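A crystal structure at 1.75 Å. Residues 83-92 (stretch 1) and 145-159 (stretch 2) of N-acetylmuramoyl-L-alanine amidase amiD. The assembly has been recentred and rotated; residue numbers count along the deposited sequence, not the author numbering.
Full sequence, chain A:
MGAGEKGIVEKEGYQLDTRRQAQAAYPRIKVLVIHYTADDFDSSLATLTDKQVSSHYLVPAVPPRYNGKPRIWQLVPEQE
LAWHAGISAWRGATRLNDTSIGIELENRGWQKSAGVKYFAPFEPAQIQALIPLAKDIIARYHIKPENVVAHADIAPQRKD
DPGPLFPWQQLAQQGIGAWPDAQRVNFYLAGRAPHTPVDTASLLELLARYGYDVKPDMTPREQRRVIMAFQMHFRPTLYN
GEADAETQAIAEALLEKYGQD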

# COMPACT_ATOMS: atom_id res chain seq x y z
N TRP A 83 7.66 8.28 9.76
CA TRP A 83 7.13 9.40 8.96
C TRP A 83 7.20 9.12 7.45
O TRP A 83 8.03 9.69 6.72
CB TRP A 83 7.88 10.69 9.33
CG TRP A 83 7.37 11.38 10.60
CD1 TRP A 83 6.43 10.92 11.46
CD2 TRP A 83 7.82 12.64 11.11
NE1 TRP A 83 6.24 11.83 12.48
CE2 TRP A 83 7.10 12.89 12.29
CE3 TRP A 83 8.79 13.58 10.69
CZ2 TRP A 83 7.27 14.08 13.04
CZ3 TRP A 83 8.95 14.75 11.42
CH2 TRP A 83 8.21 14.99 12.59
N HIS A 84 6.35 8.17 7.00
CA HIS A 84 6.33 7.65 5.61
C HIS A 84 5.06 7.93 4.78
O HIS A 84 5.11 8.09 3.57
CB HIS A 84 6.66 6.13 5.56
CG HIS A 84 5.57 5.27 6.14
ND1 HIS A 84 4.60 4.69 5.36
CD2 HIS A 84 5.26 4.96 7.43
CE1 HIS A 84 3.75 4.03 6.13
NE2 HIS A 84 4.12 4.19 7.39
N ALA A 85 3.89 7.94 5.43
CA ALA A 85 2.59 8.11 4.73
C ALA A 85 2.22 9.57 4.47
O ALA A 85 1.57 9.90 3.45
CB ALA A 85 1.46 7.44 5.54
N GLY A 86 2.56 10.44 5.42
CA GLY A 86 2.12 11.83 5.36
C GLY A 86 0.62 12.02 5.44
O GLY A 86 -0.11 11.20 6.05
N ILE A 87 0.14 13.14 4.88
CA ILE A 87 -1.31 13.38 4.79
C ILE A 87 -1.92 12.28 3.96
O ILE A 87 -1.51 12.10 2.81
CB ILE A 87 -1.61 14.76 4.17
CG1 ILE A 87 -1.12 15.85 5.12
CG2 ILE A 87 -3.12 14.92 3.85
CD1 ILE A 87 -0.67 17.11 4.38
N SER A 88 -2.88 11.53 4.54
CA SER A 88 -3.25 10.25 3.97
C SER A 88 -4.63 9.83 4.45
O SER A 88 -5.13 10.33 5.46
CB SER A 88 -2.21 9.16 4.34
OG SER A 88 -1.92 9.20 5.74
N ALA A 89 -5.24 8.92 3.68
CA ALA A 89 -6.58 8.38 3.95
C ALA A 89 -6.74 6.98 3.32
O ALA A 89 -6.37 6.77 2.16
CB ALA A 89 -7.67 9.36 3.43
N TRP A 90 -7.22 6.02 4.10
CA TRP A 90 -7.51 4.67 3.61
C TRP A 90 -8.65 4.03 4.41
O TRP A 90 -8.56 3.86 5.64
CB TRP A 90 -6.25 3.77 3.66
CG TRP A 90 -6.47 2.49 2.95
CD1 TRP A 90 -6.49 1.23 3.51
CD2 TRP A 90 -6.76 2.33 1.55
NE1 TRP A 90 -6.74 0.29 2.52
CE2 TRP A 90 -6.93 0.93 1.32
CE3 TRP A 90 -6.89 3.22 0.47
CZ2 TRP A 90 -7.23 0.41 0.06
CZ3 TRP A 90 -7.21 2.70 -0.80
CH2 TRP A 90 -7.38 1.31 -0.99
N ARG A 91 -9.73 3.70 3.69
CA ARG A 91 -10.84 2.91 4.23
C ARG A 91 -11.44 3.50 5.51
O ARG A 91 -11.75 2.78 6.46
CB ARG A 91 -10.37 1.45 4.44
CG ARG A 91 -10.32 0.72 3.13
CD ARG A 91 -9.85 -0.70 3.24
NE ARG A 91 -10.82 -1.70 3.70
CZ ARG A 91 -11.69 -2.36 2.93
NH1 ARG A 91 -11.81 -2.13 1.62
NH2 ARG A 91 -12.50 -3.27 3.47
N GLY A 92 -11.59 4.82 5.54
CA GLY A 92 -12.17 5.45 6.73
C GLY A 92 -11.13 6.10 7.65
O GLY A 92 -11.48 7.00 8.42
N PRO A 145 -5.82 -8.58 3.40
CA PRO A 145 -5.20 -8.35 2.10
C PRO A 145 -5.42 -6.91 1.55
O PRO A 145 -4.49 -6.32 0.99
CB PRO A 145 -5.85 -9.41 1.21
CG PRO A 145 -6.26 -10.52 2.14
CD PRO A 145 -6.68 -9.78 3.40
N GLU A 146 -6.63 -6.38 1.66
CA GLU A 146 -6.94 -5.03 1.11
C GLU A 146 -6.16 -3.89 1.80
O GLU A 146 -6.13 -2.77 1.31
CB GLU A 146 -8.45 -4.74 1.11
CG GLU A 146 -9.03 -4.55 2.48
CD GLU A 146 -9.47 -5.83 3.18
OE1 GLU A 146 -9.10 -6.96 2.80
OE2 GLU A 146 -10.21 -5.70 4.17
N ASN A 147 -5.51 -4.20 2.92
CA ASN A 147 -4.74 -3.20 3.64
C ASN A 147 -3.23 -3.29 3.37
O ASN A 147 -2.41 -2.70 4.07
CB ASN A 147 -5.13 -3.25 5.12
CG ASN A 147 -6.56 -2.78 5.35
OD1 ASN A 147 -7.01 -1.87 4.68
ND2 ASN A 147 -7.26 -3.41 6.28
N VAL A 148 -2.86 -4.02 2.31
CA VAL A 148 -1.50 -3.90 1.75
C VAL A 148 -1.61 -2.93 0.55
O VAL A 148 -2.23 -3.25 -0.45
CB VAL A 148 -0.96 -5.30 1.28
CG1 VAL A 148 0.49 -5.15 0.87
CG2 VAL A 148 -1.14 -6.34 2.40
N VAL A 149 -1.05 -1.73 0.68
CA VAL A 149 -1.42 -0.65 -0.25
C VAL A 149 -0.20 0.05 -0.75
O VAL A 149 0.92 -0.05 -0.16
CB VAL A 149 -2.34 0.42 0.42
CG1 VAL A 149 -3.74 -0.18 0.78
CG2 VAL A 149 -1.63 1.04 1.70
N ALA A 150 -0.42 0.75 -1.85
CA ALA A 150 0.52 1.70 -2.38
C ALA A 150 0.39 3.00 -1.62
O ALA A 150 -0.68 3.38 -1.18
CB ALA A 150 0.19 1.97 -3.88
N HIS A 151 1.49 3.73 -1.52
CA HIS A 151 1.39 5.10 -1.02
C HIS A 151 0.39 5.92 -1.87
O HIS A 151 -0.35 6.79 -1.37
CB HIS A 151 2.75 5.71 -1.15
CG HIS A 151 2.95 6.97 -0.35
ND1 HIS A 151 4.07 7.76 -0.51
CD2 HIS A 151 2.21 7.55 0.62
CE1 HIS A 151 4.02 8.77 0.35
NE2 HIS A 151 2.89 8.67 1.02
N ALA A 152 0.41 5.67 -3.19
CA ALA A 152 -0.52 6.42 -4.10
C ALA A 152 -1.94 6.12 -3.71
O ALA A 152 -2.84 6.96 -3.90
CB ALA A 152 -0.27 6.03 -5.58
N ASP A 153 -2.19 4.92 -3.18
CA ASP A 153 -3.55 4.55 -2.79
C ASP A 153 -4.04 5.45 -1.66
O ASP A 153 -5.24 5.75 -1.56
CB ASP A 153 -3.64 3.09 -2.35
CG ASP A 153 -3.37 2.09 -3.49
OD1 ASP A 153 -3.61 2.41 -4.67
OD2 ASP A 153 -2.92 0.97 -3.19
N ILE A 154 -3.12 5.85 -0.76
CA ILE A 154 -3.54 6.53 0.48
C ILE A 154 -3.36 8.03 0.39
O ILE A 154 -3.90 8.78 1.21
CB ILE A 154 -2.85 5.97 1.74
CG1 ILE A 154 -1.36 6.33 1.79
CG2 ILE A 154 -3.13 4.50 1.87
CD1 ILE A 154 -0.64 5.65 2.98
N ALA A 155 -2.60 8.47 -0.62
CA ALA A 155 -2.44 9.90 -0.95
C ALA A 155 -2.44 10.15 -2.47
O ALA A 155 -1.39 10.58 -3.03
CB ALA A 155 -1.09 10.41 -0.39
N PRO A 156 -3.54 9.83 -3.15
CA PRO A 156 -3.56 9.82 -4.63
C PRO A 156 -3.26 11.15 -5.30
O PRO A 156 -2.75 11.16 -6.43
CB PRO A 156 -4.97 9.31 -4.99
CG PRO A 156 -5.74 9.45 -3.75
CD PRO A 156 -4.82 9.35 -2.60
N GLN A 157 -3.52 12.26 -4.61
CA GLN A 157 -3.25 13.58 -5.21
C GLN A 157 -1.77 13.93 -5.12
O GLN A 157 -1.33 14.88 -5.78
CB GLN A 157 -4.01 14.72 -4.52
CG GLN A 157 -5.55 14.56 -4.48
CD GLN A 157 -6.15 14.44 -5.87
OE1 GLN A 157 -5.69 15.09 -6.81
NE2 GLN A 157 -7.19 13.62 -6.00
N ARG A 158 -1.02 13.24 -4.25
CA ARG A 158 0.35 13.66 -3.92
C ARG A 158 1.42 12.73 -4.43
O ARG A 158 2.57 13.15 -4.62
CB ARG A 158 0.55 13.82 -2.40
CG ARG A 158 -0.32 14.93 -1.76
CD ARG A 158 0.08 15.21 -0.29
NE ARG A 158 0.02 14.02 0.58
CZ ARG A 158 1.11 13.36 0.97
NH1 ARG A 158 2.30 13.79 0.61
NH2 ARG A 158 1.03 12.28 1.76
N LYS A 159 1.07 11.44 -4.54
CA LYS A 159 2.09 10.38 -4.77
C LYS A 159 1.67 9.38 -5.84
O LYS A 159 0.47 9.12 -6.03
CB LYS A 159 2.37 9.62 -3.47
CG LYS A 159 2.87 10.48 -2.34
CD LYS A 159 4.30 10.98 -2.55
CE LYS A 159 4.64 12.00 -1.50
NZ LYS A 159 6.16 12.19 -1.54
O HOH W 1 -2.76 13.51 0.68
O HOH W 2 -6.71 7.66 -0.55

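Side chains of stretch 2 reach in to bind backbone carbonyls of stretch 1, and the main chains themselves share a single direct N-H...O bond. That bond runs from Ala-89 N to Ile-154 O (2.8 Å). Ile-154 O also lies 3.2 Å from Ser-88 CA, and Ala-89 O lies 3.3 Å from Ile-154 CA, so two CA-H...O contacts flank the bond. Water 2 donates to both Ala-89 O (2.9 Å) and Asp-153 O (2.6 Å), tying together two acceptors that could not bond directly.

Arg-158, extended at chi2 (t), brings its guanidinium edge to Ile-87 O: NH2 bonds it at 2.8 Å, and NE adds a weak bond at 3.3 Å. Water 1 bridges the same pair, donating to Ile-87 O and accepting from Arg-158 NE, both at 2.8 Å. Gly-86 lies close to the Arg-158 guanidinium: its phi is positive, and a CB would clash, 2.8 Å from Arg-158 NH2. Ser-88 OG, turned back into its own loop, donates to Gly-86 O (2.7 Å). The His-151 ring, with chi1 in t, directs NE2 edge-on at Ala-85 O (3.0 Å), giving this buried carbonyl a donor.

Trp-90 has the most surface covered by the other stretch, its CB directed toward stretch 2. Val-149 CG1 packs over one ring face, 3.4 Å from Trp-90 CE2, a CH-pi contact. At the ring edge, Trp-90 NE1 makes weak bonds to Asn-147 OD1 (3.1 Å) and Glu-146 O (3.3 Å). Ile-154 links two apolar patches: its CG2 meets Trp-90 CB at 3.7 Å, while its CD1 meets Ala-85 CB at 3.8 Å, where the small alanine side chain packs closely.

Beyond the indole, Arg-91 NH2 forms a salt bridge with Glu-146 OE2 (3.4 Å). The carboxylate oxygen lies over the guanidinium face, so the attraction is one of charge, with no N-H pointing at it.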